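Local coordinates for protein CT_858 (Chlamydia trachomatis, PDB 3DOR), which is a secreted chlamydial protein that probably cleaves other proteins as a serine-type endopeptidase, at residues I457-F471 and R481-G494. Residues are numbered along the deposited sequence; the frame is centred on the assembly and turned at random.
Sequences ICVLINEQDFSCADF and RALIVGTRTAGAGG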
loop_
_atom_site.group_PDB
_atom_site.type_symbol
_atom_site.label_atom_id
_atom_site.label_comp_id
_atom_site.label_asym_id
_atom_site.label_seq_id
_atom_site.Cartn_x
_atom_site.Cartn_y
_atom_site.Cartn_z
ATOM N N ILE B 457 -24.183 25.443 19.129
ATOM C CA ILE B 457 -24.179 24.365 18.165
ATOM C C ILE B 457 -24.906 23.142 18.694
ATOM O O ILE B 457 -24.743 22.754 19.867
ATOM C CB ILE B 457 -22.724 23.918 17.831
ATOM C CG1 ILE B 457 -21.929 25.087 17.249
ATOM C CG2 ILE B 457 -22.748 22.753 16.841
ATOM C CD1 ILE B 457 -20.453 24.765 16.998
ATOM N N CYS B 458 -25.706 22.536 17.825
ATOM C CA CYS B 458 -26.416 21.317 18.167
ATOM C C CYS B 458 -25.980 20.269 17.151
ATOM O O CYS B 458 -26.194 20.443 15.947
ATOM C CB CYS B 458 -27.927 21.521 18.080
ATOM S SG CYS B 458 -28.853 19.997 18.368
ATOM N N VAL B 459 -25.348 19.196 17.623
ATOM C CA VAL B 459 -24.889 18.129 16.740
ATOM C C VAL B 459 -25.829 16.933 16.803
ATOM O O VAL B 459 -26.174 16.458 17.891
ATOM C CB VAL B 459 -23.459 17.630 17.122
ATOM C CG1 VAL B 459 -22.974 16.591 16.113
ATOM C CG2 VAL B 459 -22.503 18.786 17.179
ATOM N N LEU B 460 -26.234 16.444 15.634
ATOM C CA LEU B 460 -27.120 15.291 15.552
ATOM C C LEU B 460 -26.260 14.060 15.274
ATOM O O LEU B 460 -25.442 14.058 14.348
ATOM C CB LEU B 460 -28.138 15.467 14.426
ATOM C CG LEU B 460 -28.862 16.810 14.394
ATOM C CD1 LEU B 460 -29.767 16.831 13.179
ATOM C CD2 LEU B 460 -29.658 17.037 15.695
ATOM N N ILE B 461 -26.466 13.015 16.071
ATOM C CA ILE B 461 -25.699 11.774 15.951
ATOM C C ILE B 461 -26.599 10.539 16.027
ATOM O O ILE B 461 -27.741 10.611 16.489
ATOM C CB ILE B 461 -24.698 11.642 17.117
ATOM C CG1 ILE B 461 -25.475 11.552 18.441
ATOM C CG2 ILE B 461 -23.762 12.859 17.169
ATOM C CD1 ILE B 461 -24.628 11.120 19.651
ATOM N N ASN B 462 -26.087 9.405 15.572
ATOM C CA ASN B 462 -26.852 8.176 15.680
ATOM C C ASN B 462 -25.913 6.976 15.788
ATOM O O ASN B 462 -24.684 7.137 15.857
ATOM C CB ASN B 462 -27.866 8.024 14.527
ATOM C CG ASN B 462 -27.227 7.673 13.198
ATOM O OD1 ASN B 462 -27.924 7.257 12.276
ATOM N ND2 ASN B 462 -25.912 7.844 13.084
ATOM N N GLU B 463 -26.498 5.784 15.825
ATOM C CA GLU B 463 -25.745 4.548 15.989
ATOM C C GLU B 463 -24.906 4.155 14.791
ATOM O O GLU B 463 -24.185 3.150 14.838
ATOM C CB GLU B 463 -26.687 3.393 16.363
ATOM C CG GLU B 463 -27.394 2.722 15.197
ATOM C CD GLU B 463 -28.494 3.564 14.589
ATOM O OE1 GLU B 463 -29.066 3.149 13.550
ATOM O OE2 GLU B 463 -28.797 4.634 15.145
ATOM N N GLN B 464 -25.007 4.929 13.714
ATOM C CA GLN B 464 -24.206 4.657 12.538
ATOM C C GLN B 464 -23.114 5.712 12.330
ATOM O O GLN B 464 -22.809 6.098 11.203
ATOM C CB GLN B 464 -25.088 4.517 11.286
ATOM C CG GLN B 464 -25.942 3.243 11.299
ATOM C CD GLN B 464 -26.579 2.932 9.955
ATOM O OE1 GLN B 464 -27.193 3.796 9.323
ATOM N NE2 GLN B 464 -26.443 1.689 9.516
ATOM N N ASP B 465 -22.540 6.165 13.446
ATOM C CA ASP B 465 -21.427 7.117 13.465
ATOM C C ASP B 465 -20.227 6.337 13.978
ATOM O O ASP B 465 -20.277 5.789 15.084
ATOM C CB ASP B 465 -21.715 8.280 14.412
ATOM C CG ASP B 465 -22.594 9.315 13.783
ATOM O OD1 ASP B 465 -22.544 9.439 12.538
ATOM O OD2 ASP B 465 -23.316 10.007 14.520
ATOM N N PHE B 466 -19.155 6.292 13.193
ATOM C CA PHE B 466 -17.954 5.535 13.564
ATOM C C PHE B 466 -16.666 6.366 13.556
ATOM O O PHE B 466 -16.576 7.371 12.857
ATOM C CB PHE B 466 -17.770 4.349 12.607
ATOM C CG PHE B 466 -19.025 3.531 12.386
ATOM C CD1 PHE B 466 -20.019 3.979 11.524
ATOM C CD2 PHE B 466 -19.204 2.304 13.038
ATOM C CE1 PHE B 466 -21.178 3.223 11.302
ATOM C CE2 PHE B 466 -20.362 1.536 12.829
ATOM C CZ PHE B 466 -21.354 2.000 11.955
ATOM N N SER B 467 -15.673 5.905 14.318
ATOM C CA SER B 467 -14.356 6.548 14.457
ATOM C C SER B 467 -14.383 8.072 14.555
ATOM O O SER B 467 -14.787 8.611 15.590
ATOM C CB SER B 467 -13.403 6.098 13.332
ATOM O OG SER B 467 -13.972 6.270 12.047
ATOM N N CYS B 468 -13.943 8.782 13.517
ATOM C CA CYS B 468 -13.974 10.240 13.605
ATOM C C CYS B 468 -15.382 10.746 13.912
ATOM O O CYS B 468 -15.526 11.786 14.549
ATOM C CB CYS B 468 -13.438 10.882 12.320
ATOM S SG CYS B 468 -11.641 10.686 12.120
ATOM N N ALA B 469 -16.410 10.014 13.473
ATOM C CA ALA B 469 -17.807 10.399 13.743
ATOM C C ALA B 469 -18.179 10.060 15.199
ATOM O O ALA B 469 -19.245 10.465 15.703
ATOM C CB ALA B 469 -18.758 9.715 12.767
ATOM N N ASP B 470 -17.309 9.285 15.855
ATOM C CA ASP B 470 -17.463 8.987 17.279
ATOM C C ASP B 470 -16.777 10.199 17.939
ATOM O O ASP B 470 -17.323 10.833 18.840
ATOM C CB ASP B 470 -16.655 7.743 17.723
ATOM C CG ASP B 470 -17.411 6.433 17.554
ATOM O OD1 ASP B 470 -18.545 6.321 18.068
ATOM O OD2 ASP B 470 -16.854 5.508 16.921
ATOM N N PHE B 471 -15.568 10.502 17.462
ATOM C CA PHE B 471 -14.738 11.588 18.011
ATOM C C PHE B 471 -15.288 13.016 17.930
ATOM O O PHE B 471 -15.133 13.800 18.882
ATOM C CB PHE B 471 -13.346 11.571 17.354
ATOM C CG PHE B 471 -12.626 10.244 17.453
ATOM C CD1 PHE B 471 -11.606 9.926 16.547
ATOM C CD2 PHE B 471 -12.965 9.313 18.435
ATOM C CE1 PHE B 471 -10.932 8.685 16.619
ATOM C CE2 PHE B 471 -12.307 8.080 18.519
ATOM C CZ PHE B 471 -11.288 7.764 17.608
ATOM N N ARG B 481 -18.827 22.372 24.269
ATOM C CA ARG B 481 -18.925 23.325 23.155
ATOM C C ARG B 481 -20.273 23.233 22.443
ATOM O O ARG B 481 -20.768 24.218 21.895
ATOM C CB ARG B 481 -17.822 23.042 22.118
ATOM C CG ARG B 481 -16.934 24.222 21.747
ATOM C CD ARG B 481 -17.454 25.092 20.602
ATOM N NE ARG B 481 -18.696 25.735 20.963
ATOM C CZ ARG B 481 -19.368 26.585 20.198
ATOM N NH1 ARG B 481 -18.917 26.933 19.003
ATOM N NH2 ARG B 481 -20.532 27.038 20.624
ATOM N N ALA B 482 -20.851 22.040 22.429
ATOM C CA ALA B 482 -22.114 21.840 21.740
ATOM C C ALA B 482 -23.066 20.902 22.442
ATOM O O ALA B 482 -22.666 20.087 23.277
ATOM C CB ALA B 482 -21.853 21.317 20.327
ATOM N N LEU B 483 -24.335 21.020 22.072
ATOM C CA LEU B 483 -25.396 20.182 22.601
ATOM C C LEU B 483 -25.427 18.968 21.659
ATOM O O LEU B 483 -25.574 19.139 20.441
ATOM C CB LEU B 483 -26.715 20.949 22.523
ATOM C CG LEU B 483 -27.899 20.671 23.460
ATOM C CD1 LEU B 483 -29.106 20.284 22.638
ATOM C CD2 LEU B 483 -27.555 19.614 24.492
ATOM N N ILE B 484 -25.275 17.759 22.195
ATOM C CA ILE B 484 -25.280 16.562 21.349
ATOM C C ILE B 484 -26.646 15.891 21.474
ATOM O O ILE B 484 -27.093 15.577 22.578
ATOM C CB ILE B 484 -24.141 15.566 21.740
ATOM C CG1 ILE B 484 -22.768 16.104 21.320
ATOM C CG2 ILE B 484 -24.305 14.262 20.971
ATOM C CD1 ILE B 484 -22.406 17.384 21.897
ATOM N N VAL B 485 -27.296 15.666 20.333
ATOM C CA VAL B 485 -28.639 15.099 20.309
ATOM C C VAL B 485 -28.788 13.904 19.367
ATOM O O VAL B 485 -28.169 13.868 18.312
ATOM C CB VAL B 485 -29.648 16.194 19.880
ATOM C CG1 VAL B 485 -31.072 15.665 19.913
ATOM C CG2 VAL B 485 -29.498 17.404 20.794
ATOM N N GLY B 486 -29.616 12.934 19.756
ATOM C CA GLY B 486 -29.854 11.766 18.920
ATOM C C GLY B 486 -29.680 10.473 19.694
ATOM O O GLY B 486 -30.195 10.324 20.810
ATOM N N THR B 487 -28.969 9.522 19.097
ATOM C CA THR B 487 -28.706 8.269 19.779
ATOM C C THR B 487 -27.203 7.993 19.801
ATOM O O THR B 487 -26.455 8.451 18.923
ATOM C CB THR B 487 -29.487 7.066 19.139
ATOM O OG1 THR B 487 -29.229 6.980 17.731
ATOM C CG2 THR B 487 -30.993 7.241 19.368
ATOM N N ARG B 488 -26.780 7.262 20.833
ATOM C CA ARG B 488 -25.390 6.882 21.068
ATOM C C ARG B 488 -24.664 6.412 19.808
ATOM O O ARG B 488 -25.211 5.632 19.020
ATOM C CB ARG B 488 -25.365 5.777 22.141
ATOM C CG ARG B 488 -24.003 5.228 22.506
ATOM C CD ARG B 488 -24.131 4.069 23.533
ATOM N NE ARG B 488 -24.716 4.506 24.803
ATOM C CZ ARG B 488 -24.035 5.062 25.801
ATOM N NH1 ARG B 488 -22.728 5.254 25.698
ATOM N NH2 ARG B 488 -24.669 5.455 26.900
ATOM N N THR B 489 -23.425 6.873 19.631
ATOM C CA THR B 489 -22.627 6.486 18.470
ATOM C C THR B 489 -22.146 5.028 18.587
ATOM O O THR B 489 -22.179 4.430 19.670
ATOM C CB THR B 489 -21.415 7.451 18.274
ATOM O OG1 THR B 489 -20.546 7.380 19.411
ATOM C CG2 THR B 489 -21.906 8.913 18.112
ATOM N N ALA B 490 -21.696 4.466 17.466
ATOM C CA ALA B 490 -21.254 3.072 17.399
ATOM C C ALA B 490 -20.125 2.641 18.324
ATOM O O ALA B 490 -20.209 1.597 18.969
ATOM C CB ALA B 490 -20.888 2.722 15.969
ATOM N N GLY B 491 -19.055 3.420 18.369
ATOM C CA GLY B 491 -17.948 3.064 19.226
ATOM C C GLY B 491 -16.799 2.344 18.544
ATOM O O GLY B 491 -16.425 1.234 18.938
ATOM N N ALA B 492 -16.267 2.941 17.484
ATOM C CA ALA B 492 -15.097 2.374 16.811
ATOM C C ALA B 492 -14.020 3.293 17.388
ATOM O O ALA B 492 -13.586 4.250 16.742
ATOM C CB ALA B 492 -15.210 2.539 15.297
ATOM N N GLY B 493 -13.630 3.009 18.631
ATOM C CA GLY B 493 -12.681 3.845 19.348
ATOM C C GLY B 493 -11.186 3.651 19.233
ATOM O O GLY B 493 -10.493 3.563 20.252
ATOM N N GLY B 494 -10.681 3.610 18.004
ATOM C CA GLY B 494 -9.255 3.445 17.774
ATOM C C GLY B 494 -8.997 3.667 16.296
ATOM O O GLY B 494 -9.940 3.625 15.501
HETATM O O HOH W 1 -23.481 25.190 21.978
HETATM O O HOH W 2 -29.794 4.057 18.000
#
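Val-459 and Val-485 lie on neighbouring parallel strands, and Val-485 N bonds to Val-459 O at 2.8 Å. Five such bonds join Ile-457, Val-459 and Ile-461 to Leu-483, Val-485 and Thr-487. On one face Cys-458 has its SG anti to the backbone N (chi1 175°), which brings it 3.6 Å from Val-485 CG2. On the other face the CD1 tip of Ile-461 wedges between two methyls: Ile-484 CG2 is tight against it at 3.4 Å, and Thr-489 CG2 lies at 3.8 Å. At the strand start, Ile-457 CD1 sits over one face of the Arg-481 guanidinium, whose NH2 hydrogen-bonds Lys-455 O and forms a salt bridge with a sulfate, probably from the crystallisation liquor.

Past the strands, two loops interlock. Ala-490 CB is a small knob that packs obliquely against the Phe-466 ring, 3.4 Å from CE2. Asp-470 reaches from the helix start into the curl of 489-492. Asp-470 OD1 accepts from Thr-489 OG1 on its anti lone pair at 2.6 Å and from Gly-491 N on the syn side. Asp-470 OD2 accepts from Ala-492 N at 2.7 Å, from above the carboxylate plane. Three donors thus fix the buried carboxylate.

The segments belong to a beta-alpha-beta unit: strand 457-461, helix 468-478, strand 483-486. Helix 468-478 packs on Val-459 and Ile-484, while helix 549-564 covers Leu-460, Leu-483 and Val-485. Strands 333-337 and 534-535 continue the sheet on either side.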